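Uncharacterized protein (Nostoc punctiforme, PDB 2R3S) is of unknown function but is probably an O-methyltransferase that transfers a methyl group from S-adenosylmethionine to a hydroxyl group. Local coordinates at residues K266-D271 with V330-K335; V236-F241 with Q252-I257. All blocks are in the same frame, centred on the assembly; numbering follows the deposited sequence.

Interaction 1 of 2, residues K266-D271 with V330-K335; sequences KVIVFD and VIVAYK
Strand 266-271 pairs antiparallel with strand 330-334 in the seven-stranded mixed sheet of the methyltransferase domain, where the last strand of the chain runs against the fifth in order across the sheet. Two hydrogen-bonded pairs hold them. V267 and A333 exchange both backbone bonds, with A333 N 2.9 Å from V267 O, and V269 and I331 do the same, V269 N lying 2.8 Å from I331 O. On the face of I268 and F270, CG1 of V330 reaches CG2 of I268 at 3.6 Å. V330's other branch, its CG2, sits anti to the carbonyl carbon and meets the F270 ring in plane at its edge, 3.8 Å from CD1 of F270. At the partly exposed end, the K266 chain passes obliquely by the Y334 ring, its CD 3.6 Å from CE2 of Y334. An alanine here would probably leave CD2 and CE2 of Y334 without the lysine methylenes that lie against them, and the ring freer to turn. On the opposite face, V267 and A333 touch through their CB atoms at 4.1 Å; F310 of helix 303-312 covers V269 and A333 there. Helix 149-159 packs on I268 and F270 from the other side, and strand 233-239 continues the sheet beyond 266-271.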
loop_
_atom_site.group_PDB
_atom_site.type_symbol
_atom_site.label_atom_id
_atom_site.label_comp_id
_atom_site.label_asym_id
_atom_site.label_seq_id
_atom_site.Cartn_x
_atom_site.Cartn_y
_atom_site.Cartn_z
ATOM N N LYS A 266 15.454 35.090 14.767
ATOM C CA LYS A 266 14.991 33.747 15.116
ATOM C C LYS A 266 14.668 32.930 13.873
ATOM O O LYS A 266 14.119 33.448 12.914
ATOM C CB LYS A 266 13.758 33.849 16.011
ATOM C CG LYS A 266 14.111 33.895 17.483
ATOM C CD LYS A 266 13.046 34.524 18.371
ATOM C CE LYS A 266 13.582 35.782 19.064
ATOM N NZ LYS A 266 12.586 36.436 19.968
ATOM N N VAL A 267 15.014 31.648 13.896
ATOM C CA VAL A 267 14.629 30.696 12.850
ATOM C C VAL A 267 13.560 29.767 13.441
ATOM O O VAL A 267 13.732 29.271 14.551
ATOM C CB VAL A 267 15.844 29.882 12.397
ATOM C CG1 VAL A 267 15.481 28.892 11.290
ATOM C CG2 VAL A 267 16.963 30.818 11.952
ATOM N N ILE A 268 12.457 29.560 12.726
ATOM C CA ILE A 268 11.474 28.516 13.070
ATOM C C ILE A 268 11.505 27.398 12.023
ATOM O O ILE A 268 11.222 27.627 10.839
ATOM C CB ILE A 268 10.061 29.057 13.127
ATOM C CG1 ILE A 268 9.956 30.182 14.162
ATOM C CG2 ILE A 268 9.061 27.925 13.481
ATOM C CD1 ILE A 268 8.496 30.575 14.507
ATOM N N VAL A 269 11.904 26.208 12.460
ATOM C CA VAL A 269 11.858 25.000 11.626
ATOM C C VAL A 269 10.541 24.278 11.881
ATOM O O VAL A 269 10.141 24.097 13.020
ATOM C CB VAL A 269 13.065 24.076 11.885
ATOM C CG1 VAL A 269 12.973 22.792 11.061
ATOM C CG2 VAL A 269 14.351 24.823 11.565
ATOM N N PHE A 270 9.839 23.924 10.808
ATOM C CA PHE A 270 8.596 23.163 10.907
ATOM C C PHE A 270 8.815 21.913 10.060
ATOM O O PHE A 270 9.084 22.012 8.874
ATOM C CB PHE A 270 7.400 23.987 10.433
ATOM C CG PHE A 270 6.109 23.212 10.378
ATOM C CD1 PHE A 270 5.370 22.986 11.522
ATOM C CD2 PHE A 270 5.621 22.712 9.171
ATOM C CE1 PHE A 270 4.165 22.259 11.464
ATOM C CE2 PHE A 270 4.431 21.994 9.126
ATOM C CZ PHE A 270 3.714 21.775 10.271
ATOM N N ASP A 271 8.769 20.734 10.678
ATOM C CA ASP A 271 9.260 19.539 10.004
ATOM C C ASP A 271 8.813 18.282 10.751
ATOM O O ASP A 271 8.148 18.379 11.769
ATOM C CB ASP A 271 10.797 19.611 9.871
ATOM C CG ASP A 271 11.321 19.065 8.532
ATOM O OD1 ASP A 271 10.991 17.906 8.170
ATOM O OD2 ASP A 271 12.092 19.800 7.853
ATOM N N VAL A 330 8.038 21.653 15.837
ATOM C CA VAL A 330 8.769 22.931 15.616
ATOM C C VAL A 330 10.095 23.026 16.419
ATOM O O VAL A 330 10.157 22.592 17.556
ATOM C CB VAL A 330 7.859 24.168 15.879
ATOM C CG1 VAL A 330 8.679 25.414 16.031
ATOM C CG2 VAL A 330 6.827 24.360 14.750
ATOM N N ILE A 331 11.162 23.528 15.788
ATOM C CA ILE A 331 12.384 23.962 16.479
ATOM C C ILE A 331 12.544 25.480 16.319
ATOM O O ILE A 331 12.558 25.975 15.198
ATOM C CB ILE A 331 13.640 23.281 15.897
ATOM C CG1 ILE A 331 13.605 21.787 16.174
ATOM C CG2 ILE A 331 14.921 23.865 16.472
ATOM C CD1 ILE A 331 14.629 21.026 15.407
ATOM N N VAL A 332 12.643 26.219 17.423
ATOM C CA VAL A 332 13.046 27.628 17.379
ATOM C C VAL A 332 14.534 27.743 17.692
ATOM O O VAL A 332 14.989 27.227 18.720
ATOM C CB VAL A 332 12.259 28.481 18.355
ATOM C CG1 VAL A 332 12.714 29.936 18.280
ATOM C CG2 VAL A 332 10.743 28.340 18.063
ATOM N N ALA A 333 15.287 28.357 16.778
ATOM C CA ALA A 333 16.705 28.661 16.963
ATOM C C ALA A 333 16.867 30.168 17.166
ATOM O O ALA A 333 16.102 30.951 16.613
ATOM C CB ALA A 333 17.521 28.207 15.802
ATOM N N TYR A 334 17.863 30.541 17.977
ATOM C CA TYR A 334 18.149 31.930 18.352
ATOM C C TYR A 334 19.557 32.215 17.905
ATOM O O TYR A 334 20.459 31.401 18.128
ATOM C CB TYR A 334 18.040 32.115 19.867
ATOM C CG TYR A 334 16.668 31.800 20.377
ATOM C CD1 TYR A 334 16.283 30.480 20.637
ATOM C CD2 TYR A 334 15.732 32.807 20.567
ATOM C CE1 TYR A 334 14.979 30.170 21.094
ATOM C CE2 TYR A 334 14.447 32.525 21.015
ATOM C CZ TYR A 334 14.071 31.202 21.286
ATOM O OH TYR A 334 12.785 30.933 21.748
ATOM N N LYS A 335 19.740 33.359 17.256
ATOM C CA LYS A 335 21.048 33.758 16.709
ATOM C C LYS A 335 22.098 33.789 17.822
ATOM O O LYS A 335 21.757 34.100 18.974
ATOM C CB LYS A 335 20.945 35.150 16.048
ATOM C CG LYS A 335 22.008 35.436 15.006
ATOM C CD LYS A 335 22.035 36.920 14.632
ATOM C CE LYS A 335 22.967 37.180 13.472
ATOM N NZ LYS A 335 22.901 38.593 13.061
ATOM O OXT LYS A 335 23.286 33.499 17.605
#

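Interaction 2 of 2, residues V236-F241 with Q252-I257; sequences VLLPNF and QLLRKI. With EDO (1,2-ethanediol), chain E.
The chi1 of L238 (-75°) sets CG anti to the carbonyl carbon, and that of I257 (-70°) does the same for CG1; from there the two side chains reach toward each other tip to tip, CD1 of L238 lying 3.6 Å from CD1 of I257. L238 is the hub of this apolar contact between a strand and the helix lying over it. Its CD1 also touches CD2 of L254 at 3.9 Å, while its other methyl, CD2, comes within 3.8 Å of CD2 of L253 as those two side chains slide past each other in opposite directions. One turn along the helix from L253, I257 turns its second branch to V236, where CG2 of I257 packs obliquely on CG1 of V236 at 3.8 Å. Past the end of the strand, F241 has CG anti to the backbone N (chi1 -162°), and its ring receives CD2 of L253 at the edge, in plane, 3.8 Å from CE2. No hydrogen bond joins the segments; their axes are 11.2 Å apart at their closest. P239 O and N240 O, at the strand end and just past it, face a 1,2-ethanediol, probably from the crystallisation liquor, whose O2 bonds weakly to N240 O. Strand 233-239 and helix 247-260 run nearly antiparallel and lead on to the parallel neighbour 265-271, as in Rossmann-like beta-alpha-beta units. Strands 168-172 and 265-271 flank strand 233-239, and I257 also rests on their I172 and V267.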
loop_
_atom_site.group_PDB
_atom_site.type_symbol
_atom_site.label_atom_id
_atom_site.label_comp_id
_atom_site.label_asym_id
_atom_site.label_seq_id
_atom_site.Cartn_x
_atom_site.Cartn_y
_atom_site.Cartn_z
ATOM N N VAL A 236 13.022 33.914 10.281
ATOM C CA VAL A 236 13.257 33.051 9.107
ATOM C C VAL A 236 12.535 31.699 9.297
ATOM O O VAL A 236 12.847 30.925 10.201
ATOM C CB VAL A 236 14.754 32.822 8.830
ATOM C CG1 VAL A 236 14.948 31.967 7.588
ATOM C CG2 VAL A 236 15.497 34.177 8.661
ATOM N N LEU A 237 11.548 31.439 8.446
ATOM C CA LEU A 237 10.784 30.200 8.489
ATOM C C LEU A 237 11.390 29.185 7.529
ATOM O O LEU A 237 11.713 29.528 6.399
ATOM C CB LEU A 237 9.333 30.458 8.097
ATOM C CG LEU A 237 8.671 31.692 8.694
ATOM C CD1 LEU A 237 7.210 31.730 8.293
ATOM C CD2 LEU A 237 8.853 31.676 10.184
ATOM N N LEU A 238 11.521 27.941 7.987
ATOM C CA LEU A 238 11.900 26.803 7.166
ATOM C C LEU A 238 10.845 25.663 7.300
ATOM O O LEU A 238 11.055 24.662 8.026
ATOM C CB LEU A 238 13.266 26.302 7.612
ATOM C CG LEU A 238 14.507 27.098 7.227
ATOM C CD1 LEU A 238 15.715 26.768 8.164
ATOM C CD2 LEU A 238 14.808 26.794 5.778
ATOM N N PRO A 239 9.706 25.797 6.591
ATOM C CA PRO A 239 8.682 24.767 6.650
ATOM C C PRO A 239 8.981 23.627 5.683
ATOM O O PRO A 239 9.133 23.866 4.507
ATOM C CB PRO A 239 7.412 25.514 6.248
ATOM C CG PRO A 239 7.848 26.864 5.743
ATOM C CD PRO A 239 9.313 26.894 5.695
ATOM N N ASN A 240 9.079 22.407 6.192
ATOM C CA ASN A 240 9.264 21.199 5.377
ATOM C C ASN A 240 10.340 21.328 4.276
ATOM O O ASN A 240 10.153 20.864 3.121
ATOM C CB ASN A 240 7.918 20.711 4.782
ATOM C CG ASN A 240 7.011 20.066 5.815
ATOM O OD1 ASN A 240 7.392 19.098 6.474
ATOM N ND2 ASN A 240 5.790 20.593 5.947
ATOM N N PHE A 241 11.483 21.909 4.652
ATOM C CA PHE A 241 12.610 22.069 3.730
ATOM C C PHE A 241 13.813 21.244 4.094
ATOM O O PHE A 241 14.390 20.589 3.248
ATOM C CB PHE A 241 13.050 23.539 3.663
ATOM C CG PHE A 241 13.898 23.869 2.436
ATOM C CD1 PHE A 241 13.498 23.475 1.159
ATOM C CD2 PHE A 241 15.076 24.591 2.557
ATOM C CE1 PHE A 241 14.261 23.778 0.040
ATOM C CE2 PHE A 241 15.839 24.898 1.424
ATOM C CZ PHE A 241 15.427 24.486 0.179
ATOM N N GLN A 252 25.356 24.511 5.569
ATOM C CA GLN A 252 25.570 25.559 4.566
ATOM C C GLN A 252 24.403 26.542 4.561
ATOM O O GLN A 252 24.608 27.760 4.644
ATOM C CB GLN A 252 25.745 24.941 3.172
ATOM C CG GLN A 252 26.184 25.924 2.066
ATOM C CD GLN A 252 26.120 25.309 0.665
ATOM O OE1 GLN A 252 25.484 25.858 -0.234
ATOM N NE2 GLN A 252 26.776 24.161 0.479
ATOM N N LEU A 253 23.178 26.011 4.534
ATOM C CA LEU A 253 21.994 26.855 4.512
ATOM C C LEU A 253 21.836 27.637 5.810
ATOM O O LEU A 253 21.529 28.818 5.768
ATOM C CB LEU A 253 20.721 26.047 4.200
ATOM C CG LEU A 253 19.449 26.870 3.901
ATOM C CD1 LEU A 253 19.447 27.488 2.457
ATOM C CD2 LEU A 253 18.194 26.021 4.168
ATOM N N LEU A 254 22.053 26.997 6.956
ATOM C CA LEU A 254 21.844 27.664 8.246
ATOM C C LEU A 254 22.859 28.811 8.492
ATOM O O LEU A 254 22.544 29.781 9.201
ATOM C CB LEU A 254 21.840 26.648 9.421
ATOM C CG LEU A 254 20.712 25.573 9.458
ATOM C CD1 LEU A 254 20.874 24.648 10.646
ATOM C CD2 LEU A 254 19.331 26.168 9.470
ATOM N N ARG A 255 24.051 28.699 7.899
ATOM C CA ARG A 255 25.074 29.777 7.984
ATOM C C ARG A 255 24.648 31.002 7.169
ATOM O O ARG A 255 24.718 32.134 7.649
ATOM C CB ARG A 255 26.457 29.276 7.536
ATOM C CG ARG A 255 27.249 28.503 8.636
ATOM C CD ARG A 255 28.671 28.085 8.163
ATOM N NE ARG A 255 28.641 27.075 7.098
ATOM C CZ ARG A 255 28.791 25.757 7.275
ATOM N NH1 ARG A 255 29.003 25.226 8.488
ATOM N NH2 ARG A 255 28.729 24.957 6.215
ATOM N N LYS A 256 24.164 30.760 5.958
ATOM C CA LYS A 256 23.587 31.799 5.109
ATOM C C LYS A 256 22.422 32.491 5.817
ATOM O O LYS A 256 22.309 33.715 5.852
ATOM C CB LYS A 256 23.130 31.164 3.804
ATOM C CG LYS A 256 22.555 32.116 2.782
ATOM C CD LYS A 256 22.300 31.391 1.476
ATOM C CE LYS A 256 21.811 32.356 0.389
ATOM N NZ LYS A 256 21.767 31.715 -0.927
ATOM N N ILE A 257 21.561 31.702 6.421
ATOM C CA ILE A 257 20.445 32.258 7.153
ATOM C C ILE A 257 20.954 33.134 8.286
ATOM O O ILE A 257 20.369 34.193 8.563
ATOM C CB ILE A 257 19.516 31.141 7.692
ATOM C CG1 ILE A 257 18.773 30.480 6.518
ATOM C CG2 ILE A 257 18.548 31.705 8.716
ATOM C CD1 ILE A 257 17.997 29.234 6.851
HETATM C C1 EDO E . 7.450 23.476 2.079
HETATM O O1 EDO E . 8.668 24.303 2.156
HETATM C C2 EDO E . 7.254 22.635 0.806
HETATM O O2 EDO E . 7.857 21.329 0.792
#

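Interactions 1 and 2 share one sheet, since strands 265-271 and 233-239 are neighbours in it, and their centres lie about 9 Å apart. Probable backbone hydrogen bonds stitch them together: L238 N is 2.9 Å from I268 O, and N240 N is 2.7 Å from F270 O. V267 is common ground, because its CG2 packs 3.7 Å from CG2 of I257, bringing helix 247-260 against strand 265-271. Interaction 2 closes along the chain before interaction 1 opens. The ethanediol beside P239 and N240, also bonded to S173 O, lies by the C-terminal ends of the parallel strands, where Rossmann-like methyltransferases usually hold their cofactor, consistent with a pocket there.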